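Side-chain contacts in CRISPR-associated protein CasA/Cse1 (Thermus thermophilus, PDB 4AN8), which is a subunit of the Cascade ribonucleoprotein complex, which probably uses CRISPR RNA to target invading DNA in bacterial adaptive immunity: residues R66-P71 and L78-K83; F192-Q197 and L204-P209; N327-L332 and G339-R344. One frame throughout, in Å; residues are numbered along the deposited sequence.

Following the chain from the N terminus, interaction 1 comes first. It closes the turn between helix 50-67 and helix 74-83. Interaction 2 brings the last turn of helix 199-206 back onto strand 191-195. Interaction 3 closes the connection from helix 320-333 to strand 342-351. The three loops lie in series, and none nests in or crosses another. They still touch in space. W80 and W81 of interaction 1 pack on L204 of interaction 2. L78 and W81 pack on helix 320-333 of interaction 3. Interactions 2 and 3 meet in one antiparallel sheet, where strands 191-195 and 342-351 are neighbours. The centres of these two contacts are about 8 Å apart.

Interaction 1 (R66-P71 and L78-K83); sequences RALSGP and LDWWRK
L68 and W80 each turn CG anti to their own carbonyl carbon, with chi1 of -55° and -56°. The two side chains then extend towards each other across the gap. L68 touches with one branch: CD1 lies 3.7 Å from W80 CH2. The same methyl is 3.8 Å from W80 CZ3, so it meets the outer end of the six-membered ring. P71 reaches the same two ring atoms. Its CB is 3.8 Å from W80 CH2 and 3.9 Å from W80 CZ3. Both groups approach the indole obliquely. L68 CD1 and P71 CB lie on opposite sides of its plane, so the outer end of the ring sits between them.

The backbone brings L68 and P71 together. Helix 50-67 ends in a Schellman motif, with S69 as the C-prime residue of positive phi. G70 N bonds to H65 O, and a weak bond joins S69 N to R66 O. The peptide bond before P71 is cis. After this turn the chain runs on to helix 74-83, which carries W80. The contact is therefore the packing of a helix end and its turn against the next helix.

Other parts of the fold complete the setting. W80 also packs on L204 of helix 199-206 and on P87. L68 touches P90 of helix 88-98.

Across these two segments the chemistry is purely apolar. The contact between them rests on van der Waals packing of carbon surfaces.

Interaction 2 (F192-Q197 and L204-P209); sequences FLPTGQ and LLNLVP
L193 lies roughly perpendicular to N206. Its chi1 (-179°) puts CG anti to the backbone N, and chi2 near 90° turns CD1 to the amide. L193 CD1 lies 3.5 Å from N206 OD1 and 3.6 Å from N206 ND2.

P194 makes two kinds of contact. Its carbonyl accepts a hydrogen bond from the N206 amide, with N206 ND2 2.8 Å from P194 O. The bond is bent, at 142° at the hydrogen. P194 O lies close to the N206 amide plane. N206 ND2 also bonds T202 O, so two acceptors fix the turn of the amide. The P194 ring packs: P194 CD is 3.2 Å from N206 OD1, and P194 CB is 4.0 Å from L205 CB. N206 OD1 is buried and has no polar partner in the model.

L193 and P194 belong to strand 191-195, an outer strand of a three-stranded antiparallel sheet. The chain leaves the sheet, and helix 199-206 packs back on the strand.

At T195, CB leaves the backbone away from 204-209. T195 C still lies 3.6 Å from L205 CD1. At G196 the same methyl meets the main chain, with L205 CD1 3.5 Å from G196 N. That nitrogen bonds T202 OG1.

Interaction 3 (N327-L332 and G339-R344); sequences NLQGEL and GRITLR
This is a buried packing contact between helix 320-333 and the residues leading into strand 342-351. I341 is its centre, and Q329 and L332 of the helix receive it. These two are three residues apart, so they face I341 from successive turns.

Q329 is fully stretched. Its CG is anti to the backbone N (chi1 -178°), and the chain stays extended beyond CG. The side chains of Q329 and I341 lie alongside each other, running opposite ways. The methylene Q329 CG lies 4.1 Å from I341 CD1. The amide end travels on to the branch point, where Q329 OE1 is 3.6 Å from I341 CB. This is plain van der Waals contact. The amide nitrogen finds a partner outside the two segments: Q329 NE2 donates to L365 O.

The chain leaves helix 320-333 by a short loop, returns past it as I341 and enters the middle strand of the sheet. There, strand 342-351 lies between antiparallel strands 191-195 and 354-364. T342 pairs with T195 through the backbone.

L332 meets I341 at a slant, methyl to methyl. L332 CD1 is 4.1 Å from I341 CD1. I341 has CG1 anti to its carbonyl carbon (chi1 -65°). The chain is extended beyond CG1 (chi2 167°), which carries CD1 on to the helix. L205 of helix 199-206 and L365 also pack on I341. W81 of helix 74-83 touches L332.

Interaction 1 (R66-P71 and L78-K83)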
# COMPACT_ATOMS: atom_id res chain seq x y z
N ARG A 66 -16.34 -11.33 7.68
CA ARG A 66 -17.68 -11.29 8.21
C ARG A 66 -18.39 -12.61 7.92
O ARG A 66 -19.00 -13.19 8.80
CB ARG A 66 -18.45 -10.10 7.64
CG ARG A 66 -17.81 -8.77 7.95
CD ARG A 66 -17.71 -8.58 9.46
NE ARG A 66 -19.02 -8.38 10.06
CZ ARG A 66 -19.21 -8.14 11.35
NH1 ARG A 66 -18.16 -8.10 12.17
NH2 ARG A 66 -20.44 -7.96 11.82
N ALA A 67 -18.29 -13.08 6.68
CA ALA A 67 -18.95 -14.32 6.29
C ALA A 67 -18.45 -15.51 7.08
O ALA A 67 -19.24 -16.38 7.42
CB ALA A 67 -18.81 -14.57 4.81
N LEU A 68 -17.16 -15.55 7.39
CA LEU A 68 -16.57 -16.68 8.13
C LEU A 68 -16.47 -16.37 9.62
O LEU A 68 -16.06 -17.21 10.41
CB LEU A 68 -15.19 -17.04 7.57
CG LEU A 68 -15.19 -17.34 6.07
CD1 LEU A 68 -13.78 -17.54 5.53
CD2 LEU A 68 -16.06 -18.55 5.77
N SER A 69 -16.81 -15.15 10.00
CA SER A 69 -16.78 -14.77 11.39
C SER A 69 -15.44 -15.13 12.02
O SER A 69 -15.37 -15.63 13.14
CB SER A 69 -17.93 -15.47 12.11
OG SER A 69 -18.24 -14.79 13.30
N GLY A 70 -14.36 -14.88 11.28
CA GLY A 70 -13.01 -15.29 11.66
C GLY A 70 -12.03 -14.84 10.58
O GLY A 70 -12.30 -13.87 9.89
N PRO A 71 -10.91 -15.57 10.40
CA PRO A 71 -10.57 -16.79 11.13
C PRO A 71 -10.21 -16.45 12.56
O PRO A 71 -9.53 -15.46 12.77
CB PRO A 71 -9.33 -17.30 10.40
CG PRO A 71 -8.71 -16.08 9.83
CD PRO A 71 -9.87 -15.21 9.42
N LEU A 78 -4.74 -22.29 7.94
CA LEU A 78 -3.96 -23.45 7.51
C LEU A 78 -4.84 -24.56 6.95
O LEU A 78 -4.58 -25.10 5.87
CB LEU A 78 -3.16 -23.99 8.69
CG LEU A 78 -1.74 -23.45 8.86
CD1 LEU A 78 -1.15 -23.90 10.18
CD2 LEU A 78 -0.89 -23.92 7.68
N ASP A 79 -5.89 -24.89 7.69
CA ASP A 79 -6.91 -25.80 7.19
C ASP A 79 -7.33 -25.39 5.78
O ASP A 79 -7.25 -26.19 4.85
CB ASP A 79 -8.14 -25.80 8.10
CG ASP A 79 -8.00 -26.75 9.28
OD1 ASP A 79 -7.54 -27.89 9.07
OD2 ASP A 79 -8.35 -26.35 10.41
N TRP A 80 -7.80 -24.15 5.62
CA TRP A 80 -8.32 -23.73 4.32
C TRP A 80 -7.24 -23.81 3.27
O TRP A 80 -7.51 -24.08 2.11
CB TRP A 80 -8.90 -22.32 4.39
CG TRP A 80 -9.94 -22.22 5.43
CD1 TRP A 80 -10.72 -23.23 5.91
CD2 TRP A 80 -10.31 -21.04 6.17
NE1 TRP A 80 -11.57 -22.76 6.88
CE2 TRP A 80 -11.33 -21.42 7.06
CE3 TRP A 80 -9.89 -19.71 6.14
CZ2 TRP A 80 -11.93 -20.52 7.94
CZ3 TRP A 80 -10.48 -18.81 7.01
CH2 TRP A 80 -11.49 -19.22 7.90
N TRP A 81 -6.00 -23.57 3.68
CA TRP A 81 -4.88 -23.70 2.77
C TRP A 81 -4.76 -25.15 2.32
O TRP A 81 -4.64 -25.43 1.14
CB TRP A 81 -3.57 -23.25 3.45
CG TRP A 81 -2.44 -23.18 2.51
CD1 TRP A 81 -1.87 -24.22 1.82
CD2 TRP A 81 -1.72 -22.00 2.11
NE1 TRP A 81 -0.84 -23.77 1.03
CE2 TRP A 81 -0.73 -22.41 1.19
CE3 TRP A 81 -1.81 -20.64 2.44
CZ2 TRP A 81 0.18 -21.50 0.59
CZ3 TRP A 81 -0.92 -19.74 1.84
CH2 TRP A 81 0.06 -20.17 0.93
N ARG A 82 -4.76 -26.07 3.28
CA ARG A 82 -4.67 -27.50 2.99
C ARG A 82 -5.79 -27.96 2.06
O ARG A 82 -5.55 -28.66 1.08
CB ARG A 82 -4.65 -28.34 4.28
CG ARG A 82 -3.26 -28.55 4.87
CD ARG A 82 -3.25 -29.57 6.01
NE ARG A 82 -4.26 -29.23 7.00
CZ ARG A 82 -4.04 -28.47 8.07
NH1 ARG A 82 -2.83 -27.98 8.32
NH2 ARG A 82 -5.04 -28.20 8.90
N LYS A 83 -7.03 -27.57 2.37
CA LYS A 83 -8.19 -28.00 1.59
C LYS A 83 -8.26 -27.36 0.21
O LYS A 83 -8.99 -27.83 -0.66
CB LYS A 83 -9.48 -27.77 2.36
CG LYS A 83 -10.03 -29.03 2.99
CD LYS A 83 -11.01 -28.73 4.10
CE LYS A 83 -10.28 -28.39 5.38
NZ LYS A 83 -11.19 -27.77 6.38

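Interaction 2 (F192-Q197 and L204-P209)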
# COMPACT_ATOMS: atom_id res chain seq x y z
N PHE A 192 0.95 -3.14 3.39
CA PHE A 192 1.65 -4.42 3.25
C PHE A 192 0.70 -5.53 2.82
O PHE A 192 -0.24 -5.89 3.55
CB PHE A 192 2.38 -4.80 4.53
CG PHE A 192 3.53 -3.90 4.84
CD1 PHE A 192 3.31 -2.62 5.32
CD2 PHE A 192 4.84 -4.32 4.65
CE1 PHE A 192 4.37 -1.78 5.61
CE2 PHE A 192 5.92 -3.48 4.93
CZ PHE A 192 5.68 -2.21 5.42
N LEU A 193 0.96 -6.07 1.64
CA LEU A 193 0.12 -7.14 1.10
C LEU A 193 0.92 -8.37 0.71
O LEU A 193 1.35 -8.50 -0.43
CB LEU A 193 -0.66 -6.63 -0.11
CG LEU A 193 -1.59 -7.67 -0.73
CD1 LEU A 193 -2.97 -7.59 -0.07
CD2 LEU A 193 -1.67 -7.51 -2.24
N PRO A 194 1.14 -9.28 1.67
CA PRO A 194 1.79 -10.54 1.33
C PRO A 194 1.02 -11.24 0.22
O PRO A 194 -0.21 -11.12 0.13
CB PRO A 194 1.68 -11.35 2.62
CG PRO A 194 1.63 -10.32 3.67
CD PRO A 194 0.82 -9.19 3.10
N THR A 195 1.74 -11.96 -0.63
CA THR A 195 1.18 -12.47 -1.87
C THR A 195 1.66 -13.89 -2.10
O THR A 195 2.84 -14.19 -1.88
CB THR A 195 1.55 -11.54 -3.04
OG1 THR A 195 0.74 -10.36 -2.98
CG2 THR A 195 1.34 -12.21 -4.36
N GLY A 196 0.74 -14.76 -2.49
CA GLY A 196 1.07 -16.15 -2.73
C GLY A 196 1.05 -16.44 -4.21
O GLY A 196 1.22 -15.52 -5.02
N GLN A 197 0.80 -17.69 -4.58
CA GLN A 197 0.90 -18.08 -5.99
C GLN A 197 -0.45 -18.07 -6.69
O GLN A 197 -0.53 -18.18 -7.90
CB GLN A 197 1.57 -19.45 -6.14
CG GLN A 197 3.06 -19.42 -5.84
CD GLN A 197 3.86 -20.31 -6.77
OE1 GLN A 197 4.00 -21.51 -6.53
NE2 GLN A 197 4.38 -19.73 -7.85
N LEU A 204 -5.56 -15.75 1.94
CA LEU A 204 -5.19 -16.44 3.19
C LEU A 204 -4.01 -15.78 3.95
O LEU A 204 -4.00 -15.72 5.19
CB LEU A 204 -4.87 -17.91 2.92
CG LEU A 204 -6.05 -18.81 2.52
CD1 LEU A 204 -5.58 -20.18 2.01
CD2 LEU A 204 -7.04 -18.96 3.68
N LEU A 205 -3.01 -15.30 3.20
CA LEU A 205 -1.85 -14.64 3.76
C LEU A 205 -2.19 -13.29 4.38
O LEU A 205 -1.40 -12.75 5.15
CB LEU A 205 -0.75 -14.49 2.71
CG LEU A 205 -0.09 -15.79 2.23
CD1 LEU A 205 0.58 -15.61 0.88
CD2 LEU A 205 0.89 -16.30 3.27
N ASN A 206 -3.37 -12.75 4.07
CA ASN A 206 -3.80 -11.46 4.61
C ASN A 206 -4.97 -11.59 5.58
O ASN A 206 -5.44 -10.59 6.11
CB ASN A 206 -4.18 -10.48 3.49
CG ASN A 206 -2.96 -9.96 2.74
OD1 ASN A 206 -2.41 -8.93 3.10
ND2 ASN A 206 -2.53 -10.70 1.71
N LEU A 207 -5.41 -12.83 5.81
CA LEU A 207 -6.53 -13.08 6.73
C LEU A 207 -6.08 -13.21 8.17
O LEU A 207 -6.09 -14.30 8.73
CB LEU A 207 -7.33 -14.32 6.35
CG LEU A 207 -8.39 -14.18 5.27
CD1 LEU A 207 -8.99 -15.55 4.99
CD2 LEU A 207 -9.47 -13.21 5.70
N VAL A 208 -5.71 -12.07 8.75
CA VAL A 208 -5.26 -11.99 10.13
C VAL A 208 -6.39 -12.38 11.10
O VAL A 208 -7.57 -12.02 10.88
CB VAL A 208 -4.78 -10.55 10.40
CG1 VAL A 208 -4.30 -10.36 11.87
CG2 VAL A 208 -3.67 -10.17 9.38
N PRO A 209 -6.05 -13.15 12.15
CA PRO A 209 -7.06 -13.63 13.10
C PRO A 209 -7.98 -12.51 13.50
O PRO A 209 -7.52 -11.41 13.83
CB PRO A 209 -6.23 -14.13 14.29
CG PRO A 209 -4.98 -14.73 13.57
CD PRO A 209 -4.74 -13.81 12.35

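Interaction 3 (N327-L332 and G339-R344)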
# COMPACT_ATOMS: atom_id res chain seq x y z
N ASN A 327 4.19 -15.91 10.07
CA ASN A 327 3.83 -17.05 10.90
C ASN A 327 3.26 -18.21 10.06
O ASN A 327 3.71 -19.36 10.17
CB ASN A 327 2.85 -16.61 11.98
CG ASN A 327 2.44 -17.74 12.91
OD1 ASN A 327 1.26 -18.10 12.97
ND2 ASN A 327 3.41 -18.30 13.64
N LEU A 328 2.28 -17.91 9.22
CA LEU A 328 1.78 -18.91 8.30
C LEU A 328 2.90 -19.56 7.48
O LEU A 328 2.89 -20.77 7.24
CB LEU A 328 0.74 -18.30 7.36
CG LEU A 328 -0.34 -19.26 6.88
CD1 LEU A 328 -1.13 -19.80 8.08
CD2 LEU A 328 -1.27 -18.59 5.86
N GLN A 329 3.87 -18.77 7.04
CA GLN A 329 4.91 -19.33 6.20
C GLN A 329 5.75 -20.36 6.96
O GLN A 329 6.17 -21.38 6.40
CB GLN A 329 5.80 -18.24 5.60
CG GLN A 329 6.87 -18.79 4.66
CD GLN A 329 7.57 -17.69 3.88
OE1 GLN A 329 7.62 -17.73 2.66
NE2 GLN A 329 8.11 -16.70 4.58
N GLY A 330 5.98 -20.09 8.24
CA GLY A 330 6.66 -21.04 9.11
C GLY A 330 5.90 -22.34 9.27
O GLY A 330 6.46 -23.42 9.12
N GLU A 331 4.60 -22.24 9.57
CA GLU A 331 3.75 -23.41 9.75
C GLU A 331 3.60 -24.24 8.47
O GLU A 331 3.45 -25.47 8.52
CB GLU A 331 2.38 -23.00 10.31
CG GLU A 331 2.46 -22.27 11.65
CD GLU A 331 2.89 -23.18 12.80
OE1 GLU A 331 2.20 -24.19 13.05
OE2 GLU A 331 3.92 -22.89 13.46
N LEU A 332 3.65 -23.60 7.31
CA LEU A 332 3.58 -24.33 6.07
C LEU A 332 4.90 -25.07 5.87
O LEU A 332 4.94 -26.13 5.24
CB LEU A 332 3.32 -23.40 4.88
CG LEU A 332 1.98 -22.68 4.80
CD1 LEU A 332 2.12 -21.48 3.87
CD2 LEU A 332 0.87 -23.62 4.33
N GLY A 339 5.43 -23.03 -0.08
CA GLY A 339 5.04 -22.35 -1.31
C GLY A 339 5.85 -21.08 -1.55
O GLY A 339 6.66 -20.67 -0.72
N ARG A 340 5.62 -20.47 -2.71
CA ARG A 340 6.31 -19.23 -3.09
C ARG A 340 5.55 -17.98 -2.63
O ARG A 340 4.49 -17.65 -3.15
CB ARG A 340 6.57 -19.23 -4.59
CG ARG A 340 7.07 -20.58 -5.09
CD ARG A 340 7.64 -20.53 -6.50
NE ARG A 340 8.21 -21.82 -6.88
CZ ARG A 340 8.92 -22.03 -7.98
NH1 ARG A 340 9.15 -21.04 -8.83
NH2 ARG A 340 9.40 -23.24 -8.24
N ILE A 341 6.09 -17.29 -1.64
CA ILE A 341 5.40 -16.18 -1.01
C ILE A 341 6.17 -14.86 -1.13
O ILE A 341 7.34 -14.79 -0.76
CB ILE A 341 5.07 -16.54 0.46
CG1 ILE A 341 4.08 -17.71 0.48
CG2 ILE A 341 4.53 -15.33 1.23
CD1 ILE A 341 3.91 -18.37 1.86
N THR A 342 5.54 -13.81 -1.68
CA THR A 342 6.21 -12.52 -1.78
C THR A 342 5.52 -11.42 -0.97
O THR A 342 4.46 -11.65 -0.39
CB THR A 342 6.37 -12.03 -3.23
OG1 THR A 342 5.10 -11.60 -3.72
CG2 THR A 342 6.92 -13.10 -4.12
N LEU A 343 6.11 -10.24 -0.95
CA LEU A 343 5.49 -9.10 -0.28
C LEU A 343 5.28 -7.96 -1.26
O LEU A 343 6.25 -7.45 -1.86
CB LEU A 343 6.37 -8.61 0.86
CG LEU A 343 5.98 -7.39 1.69
CD1 LEU A 343 4.68 -7.62 2.49
CD2 LEU A 343 7.14 -7.00 2.62
N ARG A 344 4.02 -7.56 -1.45
CA ARG A 344 3.76 -6.35 -2.22
C ARG A 344 3.52 -5.15 -1.31
O ARG A 344 2.82 -5.27 -0.30
CB ARG A 344 2.57 -6.56 -3.14
CG ARG A 344 2.79 -7.68 -4.10
CD ARG A 344 1.78 -7.63 -5.17
NE ARG A 344 2.22 -8.40 -6.33
CZ ARG A 344 1.81 -8.16 -7.56
NH1 ARG A 344 0.96 -7.16 -7.79
NH2 ARG A 344 2.26 -8.90 -8.57